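Local coordinates for alpha-fucosidase (Bifidobacterium bifidum, PDB 2EAB), which probably hydrolyses 1,2-alpha-L-fucosidic linkages, this chain being the catalytic part of a longer, calcium-binding protein, at residues W47-G61 / N390-V403. Sequence-based numbering, arbitrary orientation.
Sequences WQQTTLPFGNGKIGG and NSQLPSNLQGIWSV. With CA (calcium ion), chain C.
The irregular loop 390-403 runs along the beta-hairpin of strands 52-55 and 59-63 and on to the end of helix 42-50. CA atoms lie 5.4 Å apart at G57 and S391, 6.4 Å at G60 and W401, and 7.0 Å at W47 and V403. The hairpin belongs to the N-terminal family 65-type region and the loop to the family 95 catalytic region, so the contact joins the two. F54 O already accepts from G61 N within the hairpin. W401 NE1 reaches it from the opposite face of the carbonyl plane at 2.9 Å, nearly straight at 167°. P53 CB lies over one face of the W401 indole. I400 CG1 covers the other face, and I400 CD1 meets G60 CA at 3.6 Å. A side chain at G60 would clash with I400 CD1 and W401 NE1. Farther along, V403 CB sits 3.6 Å from the centroid of the five-membered ring of W47, a CH-pi contact. The W47 ring reaches the loop because chi1 (172°) sets CG anti to the backbone N; its CH2 edge meets W401 O. W47 NE1 hydrogen-bonds to T62 OG1. Replacing this indole by an alanine is likely to open a gap beside V403 and leave T62 OG1 without this partner. K58 NZ and N390 ND2 share a water; the N390 side chain also pairs with N186. Calcium is bound by L393 O at 2.7 Å, with E77 and S386 also at the site. Next to it, S391 OG donates to G57 O at 2.8 Å, from above the carbonyl plane.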
loop_
_atom_site.group_PDB
_atom_site.type_symbol
_atom_site.label_atom_id
_atom_site.label_comp_id
_atom_site.label_asym_id
_atom_site.label_seq_id
_atom_site.Cartn_x
_atom_site.Cartn_y
_atom_site.Cartn_z
ATOM N N TRP A 47 1.490 -21.477 -6.281
ATOM C CA TRP A 47 0.713 -20.309 -6.699
ATOM C C TRP A 47 1.448 -18.998 -6.374
ATOM O O TRP A 47 1.636 -18.137 -7.246
ATOM C CB TRP A 47 -0.688 -20.303 -6.057
ATOM C CG TRP A 47 -1.393 -19.002 -6.333
ATOM C CD1 TRP A 47 -2.110 -18.682 -7.445
ATOM C CD2 TRP A 47 -1.391 -17.828 -5.506
ATOM N NE1 TRP A 47 -2.572 -17.387 -7.358
ATOM C CE2 TRP A 47 -2.138 -16.839 -6.180
ATOM C CE3 TRP A 47 -0.847 -17.523 -4.251
ATOM C CZ2 TRP A 47 -2.338 -15.558 -5.650
ATOM C CZ3 TRP A 47 -1.042 -16.249 -3.724
ATOM C CH2 TRP A 47 -1.784 -15.287 -4.424
ATOM N N GLN A 48 1.859 -18.844 -5.119
ATOM C CA GLN A 48 2.389 -17.553 -4.667
ATOM C C GLN A 48 3.759 -17.231 -5.241
ATOM O O GLN A 48 4.124 -16.059 -5.338
ATOM C CB GLN A 48 2.433 -17.458 -3.138
ATOM C CG GLN A 48 3.464 -18.356 -2.483
ATOM C CD GLN A 48 3.653 -18.062 -1.014
ATOM O OE1 GLN A 48 3.263 -17.002 -0.515
ATOM N NE2 GLN A 48 4.278 -18.996 -0.310
ATOM N N GLN A 49 4.515 -18.259 -5.623
ATOM C CA GLN A 49 5.892 -18.051 -6.079
ATOM C C GLN A 49 6.037 -17.925 -7.590
ATOM O O GLN A 49 7.054 -17.414 -8.069
ATOM C CB GLN A 49 6.823 -19.154 -5.556
ATOM C CG GLN A 49 6.858 -19.251 -4.040
ATOM C CD GLN A 49 8.136 -19.862 -3.486
ATOM O OE1 GLN A 49 9.210 -19.770 -4.094
ATOM N NE2 GLN A 49 8.029 -20.462 -2.308
ATOM N N THR A 50 5.038 -18.384 -8.337
ATOM C CA THR A 50 5.238 -18.615 -9.772
ATOM C C THR A 50 4.203 -18.024 -10.732
ATOM O O THR A 50 4.492 -17.899 -11.921
ATOM C CB THR A 50 5.378 -20.129 -10.103
ATOM O OG1 THR A 50 4.112 -20.767 -9.932
ATOM C CG2 THR A 50 6.409 -20.814 -9.217
ATOM N N THR A 51 3.009 -17.682 -10.248
ATOM C CA THR A 51 1.947 -17.227 -11.143
ATOM C C THR A 51 2.019 -15.722 -11.404
ATOM O O THR A 51 2.639 -14.977 -10.645
ATOM C CB THR A 51 0.545 -17.619 -10.621
ATOM O OG1 THR A 51 0.290 -16.945 -9.382
ATOM C CG2 THR A 51 0.439 -19.134 -10.429
ATOM N N LEU A 52 1.380 -15.284 -12.483
ATOM C CA LEU A 52 1.519 -13.904 -12.932
ATOM C C LEU A 52 0.199 -13.154 -12.822
ATOM O O LEU A 52 -0.801 -13.567 -13.405
ATOM C CB LEU A 52 2.088 -13.852 -14.355
ATOM C CG LEU A 52 3.533 -14.351 -14.480
ATOM C CD1 LEU A 52 3.946 -14.517 -15.938
ATOM C CD2 LEU A 52 4.493 -13.414 -13.744
ATOM N N PRO A 53 0.187 -12.065 -12.029
ATOM C CA PRO A 53 -1.035 -11.344 -11.711
ATOM C C PRO A 53 -1.443 -10.271 -12.711
ATOM O O PRO A 53 -0.596 -9.603 -13.316
ATOM C CB PRO A 53 -0.694 -10.686 -10.374
ATOM C CG PRO A 53 0.755 -10.376 -10.492
ATOM C CD PRO A 53 1.349 -11.495 -11.320
ATOM N N PHE A 54 -2.747 -10.097 -12.846
ATOM C CA PHE A 54 -3.313 -8.974 -13.573
ATOM C C PHE A 54 -4.669 -8.657 -12.951
ATOM O O PHE A 54 -5.277 -9.507 -12.295
ATOM C CB PHE A 54 -3.437 -9.286 -15.075
ATOM C CG PHE A 54 -4.450 -10.344 -15.389
ATOM C CD1 PHE A 54 -5.733 -9.984 -15.771
ATOM C CD2 PHE A 54 -4.134 -11.698 -15.293
ATOM C CE1 PHE A 54 -6.689 -10.948 -16.053
ATOM C CE2 PHE A 54 -5.090 -12.672 -15.571
ATOM C CZ PHE A 54 -6.367 -12.295 -15.953
ATOM N N GLY A 55 -5.144 -7.436 -13.151
ATOM C CA GLY A 55 -6.424 -7.047 -12.588
ATOM C C GLY A 55 -6.888 -5.702 -13.090
ATOM O O GLY A 55 -6.140 -4.988 -13.776
ATOM N N ASN A 56 -8.129 -5.362 -12.753
ATOM C CA ASN A 56 -8.692 -4.056 -13.085
ATOM C C ASN A 56 -9.048 -3.244 -11.837
ATOM O O ASN A 56 -9.863 -2.326 -11.898
ATOM C CB ASN A 56 -9.909 -4.200 -14.014
ATOM C CG ASN A 56 -11.112 -4.828 -13.326
ATOM O OD1 ASN A 56 -11.062 -5.188 -12.152
ATOM N ND2 ASN A 56 -12.209 -4.955 -14.063
ATOM N N GLY A 57 -8.428 -3.594 -10.712
ATOM C CA GLY A 57 -8.726 -2.977 -9.421
ATOM C C GLY A 57 -9.857 -3.657 -8.671
ATOM O O GLY A 57 -10.062 -3.388 -7.479
ATOM N N LYS A 58 -10.594 -4.525 -9.367
ATOM C CA LYS A 58 -11.788 -5.156 -8.805
ATOM C C LYS A 58 -11.744 -6.673 -8.957
ATOM O O LYS A 58 -11.785 -7.394 -7.963
ATOM C CB LYS A 58 -13.054 -4.556 -9.411
ATOM C CG LYS A 58 -13.194 -3.068 -9.114
ATOM C CD LYS A 58 -14.454 -2.485 -9.691
ATOM C CE LYS A 58 -14.273 -2.091 -11.142
ATOM N NZ LYS A 58 -15.562 -1.613 -11.691
ATOM N N ILE A 59 -11.653 -7.157 -10.193
ATOM C CA ILE A 59 -11.374 -8.568 -10.438
ATOM C C ILE A 59 -9.907 -8.752 -10.799
ATOM O O ILE A 59 -9.271 -7.859 -11.370
ATOM C CB ILE A 59 -12.296 -9.202 -11.519
ATOM C CG1 ILE A 59 -12.251 -8.414 -12.837
ATOM C CG2 ILE A 59 -13.720 -9.351 -10.979
ATOM C CD1 ILE A 59 -13.061 -9.045 -13.962
ATOM N N GLY A 60 -9.377 -9.917 -10.445
ATOM C CA GLY A 60 -7.993 -10.235 -10.715
ATOM C C GLY A 60 -7.815 -11.682 -11.106
ATOM O O GLY A 60 -8.603 -12.553 -10.719
ATOM N N GLY A 61 -6.766 -11.927 -11.881
ATOM C CA GLY A 61 -6.340 -13.274 -12.203
ATOM C C GLY A 61 -4.871 -13.463 -11.905
ATOM O O GLY A 61 -4.101 -12.500 -11.879
ATOM N N ASN A 390 -12.075 3.566 -9.232
ATOM C CA ASN A 390 -13.397 3.015 -8.985
ATOM C C ASN A 390 -13.408 1.672 -8.249
ATOM O O ASN A 390 -14.441 1.010 -8.187
ATOM C CB ASN A 390 -14.205 2.942 -10.285
ATOM C CG ASN A 390 -13.645 1.933 -11.274
ATOM O OD1 ASN A 390 -12.618 1.294 -11.034
ATOM N ND2 ASN A 390 -14.328 1.788 -12.400
ATOM N N SER A 391 -12.273 1.279 -7.674
ATOM C CA SER A 391 -12.249 0.130 -6.767
ATOM C C SER A 391 -13.132 0.413 -5.571
ATOM O O SER A 391 -13.186 1.547 -5.075
ATOM C CB SER A 391 -10.836 -0.146 -6.259
ATOM O OG SER A 391 -10.000 -0.642 -7.284
ATOM N N GLN A 392 -13.814 -0.617 -5.094
ATOM C CA GLN A 392 -14.601 -0.461 -3.881
ATOM C C GLN A 392 -13.750 -0.487 -2.619
ATOM O O GLN A 392 -14.143 0.084 -1.608
ATOM C CB GLN A 392 -15.698 -1.518 -3.808
ATOM C CG GLN A 392 -16.707 -1.405 -4.933
ATOM C CD GLN A 392 -17.974 -2.156 -4.636
ATOM O OE1 GLN A 392 -18.785 -1.717 -3.828
ATOM N NE2 GLN A 392 -18.151 -3.299 -5.283
ATOM N N LEU A 393 -12.595 -1.149 -2.685
ATOM C CA LEU A 393 -11.705 -1.300 -1.541
ATOM C C LEU A 393 -10.266 -1.018 -1.957
ATOM O O LEU A 393 -9.904 -1.234 -3.113
ATOM C CB LEU A 393 -11.825 -2.713 -0.953
ATOM C CG LEU A 393 -13.163 -3.004 -0.260
ATOM C CD1 LEU A 393 -13.343 -4.489 0.001
ATOM C CD2 LEU A 393 -13.327 -2.203 1.025
ATOM N N PRO A 394 -9.436 -0.545 -1.010
ATOM C CA PRO A 394 -8.032 -0.345 -1.338
ATOM C C PRO A 394 -7.355 -1.701 -1.474
ATOM O O PRO A 394 -7.968 -2.747 -1.183
ATOM C CB PRO A 394 -7.496 0.420 -0.122
ATOM C CG PRO A 394 -8.406 0.075 0.988
ATOM C CD PRO A 394 -9.744 -0.208 0.391
ATOM N N SER A 395 -6.102 -1.692 -1.908
ATOM C CA SER A 395 -5.311 -2.910 -1.905
ATOM C C SER A 395 -5.213 -3.470 -0.483
ATOM O O SER A 395 -5.038 -2.722 0.479
ATOM C CB SER A 395 -3.921 -2.623 -2.459
ATOM O OG SER A 395 -3.369 -1.490 -1.819
ATOM N N ASN A 396 -5.355 -4.788 -0.356
ATOM C CA ASN A 396 -5.200 -5.462 0.934
ATOM C C ASN A 396 -3.775 -6.028 1.066
ATOM O O ASN A 396 -2.882 -5.640 0.303
ATOM C CB ASN A 396 -6.319 -6.509 1.169
ATOM C CG ASN A 396 -6.330 -7.627 0.138
ATOM O OD1 ASN A 396 -5.292 -8.194 -0.198
ATOM N ND2 ASN A 396 -7.527 -7.985 -0.331
ATOM N N LEU A 397 -3.537 -6.908 2.036
ATOM C CA LEU A 397 -2.190 -7.455 2.240
ATOM C C LEU A 397 -1.641 -8.171 1.008
ATOM O O LEU A 397 -0.427 -8.377 0.907
ATOM C CB LEU A 397 -2.156 -8.429 3.423
ATOM C CG LEU A 397 -2.149 -7.863 4.841
ATOM C CD1 LEU A 397 -2.191 -9.007 5.830
ATOM C CD2 LEU A 397 -0.917 -6.998 5.082
ATOM N N GLN A 398 -2.530 -8.549 0.089
ATOM C CA GLN A 398 -2.159 -9.264 -1.128
ATOM C C GLN A 398 -2.622 -8.539 -2.390
ATOM O O GLN A 398 -2.654 -9.124 -3.473
ATOM C CB GLN A 398 -2.679 -10.710 -1.077
ATOM C CG GLN A 398 -2.026 -11.493 0.054
ATOM C CD GLN A 398 -2.463 -12.944 0.157
ATOM O OE1 GLN A 398 -2.896 -13.559 -0.822
ATOM N NE2 GLN A 398 -2.312 -13.512 1.343
ATOM N N GLY A 399 -2.932 -7.251 -2.246
ATOM C CA GLY A 399 -3.456 -6.456 -3.350
ATOM C C GLY A 399 -4.905 -6.842 -3.553
ATOM O O GLY A 399 -5.790 -6.361 -2.840
ATOM N N ILE A 400 -5.129 -7.706 -4.543
ATOM C CA ILE A 400 -6.400 -8.404 -4.721
ATOM C C ILE A 400 -6.204 -9.902 -5.000
ATOM O O ILE A 400 -7.187 -10.608 -5.240
ATOM C CB ILE A 400 -7.277 -7.807 -5.878
ATOM C CG1 ILE A 400 -6.536 -7.825 -7.226
ATOM C CG2 ILE A 400 -7.817 -6.433 -5.510
ATOM C CD1 ILE A 400 -7.424 -7.511 -8.414
ATOM N N TRP A 401 -4.961 -10.384 -4.967
ATOM C CA TRP A 401 -4.637 -11.723 -5.477
ATOM C C TRP A 401 -4.416 -12.725 -4.355
ATOM O O TRP A 401 -3.567 -12.512 -3.500
ATOM C CB TRP A 401 -3.404 -11.664 -6.395
ATOM C CG TRP A 401 -3.614 -10.746 -7.561
ATOM C CD1 TRP A 401 -4.302 -11.034 -8.701
ATOM C CD2 TRP A 401 -3.170 -9.388 -7.690
ATOM N NE1 TRP A 401 -4.304 -9.947 -9.546
ATOM C CE2 TRP A 401 -3.626 -8.918 -8.945
ATOM C CE3 TRP A 401 -2.436 -8.521 -6.867
ATOM C CZ2 TRP A 401 -3.356 -7.625 -9.406
ATOM C CZ3 TRP A 401 -2.175 -7.236 -7.325
ATOM C CH2 TRP A 401 -2.639 -6.799 -8.581
ATOM N N SER A 402 -5.166 -13.825 -4.370
ATOM C CA SER A 402 -5.014 -14.870 -3.358
ATOM C C SER A 402 -5.487 -16.204 -3.904
ATOM O O SER A 402 -6.307 -16.248 -4.813
ATOM C CB SER A 402 -5.805 -14.533 -2.102
ATOM O OG SER A 402 -7.190 -14.631 -2.368
ATOM N N VAL A 403 -4.966 -17.276 -3.316
ATOM C CA VAL A 403 -5.372 -18.636 -3.656
ATOM C C VAL A 403 -6.043 -19.345 -2.474
ATOM O O VAL A 403 -6.776 -20.313 -2.663
ATOM C CB VAL A 403 -4.168 -19.474 -4.178
ATOM C CG1 VAL A 403 -3.222 -19.856 -3.050
ATOM C CG2 VAL A 403 -4.645 -20.711 -4.934
HETATM CA CA CA C . -9.153 -3.270 -4.700
HETATM O O HOH W 1 -14.942 -0.538 -14.155
HETATM O O HOH W 2 -16.506 0.153 -9.677
#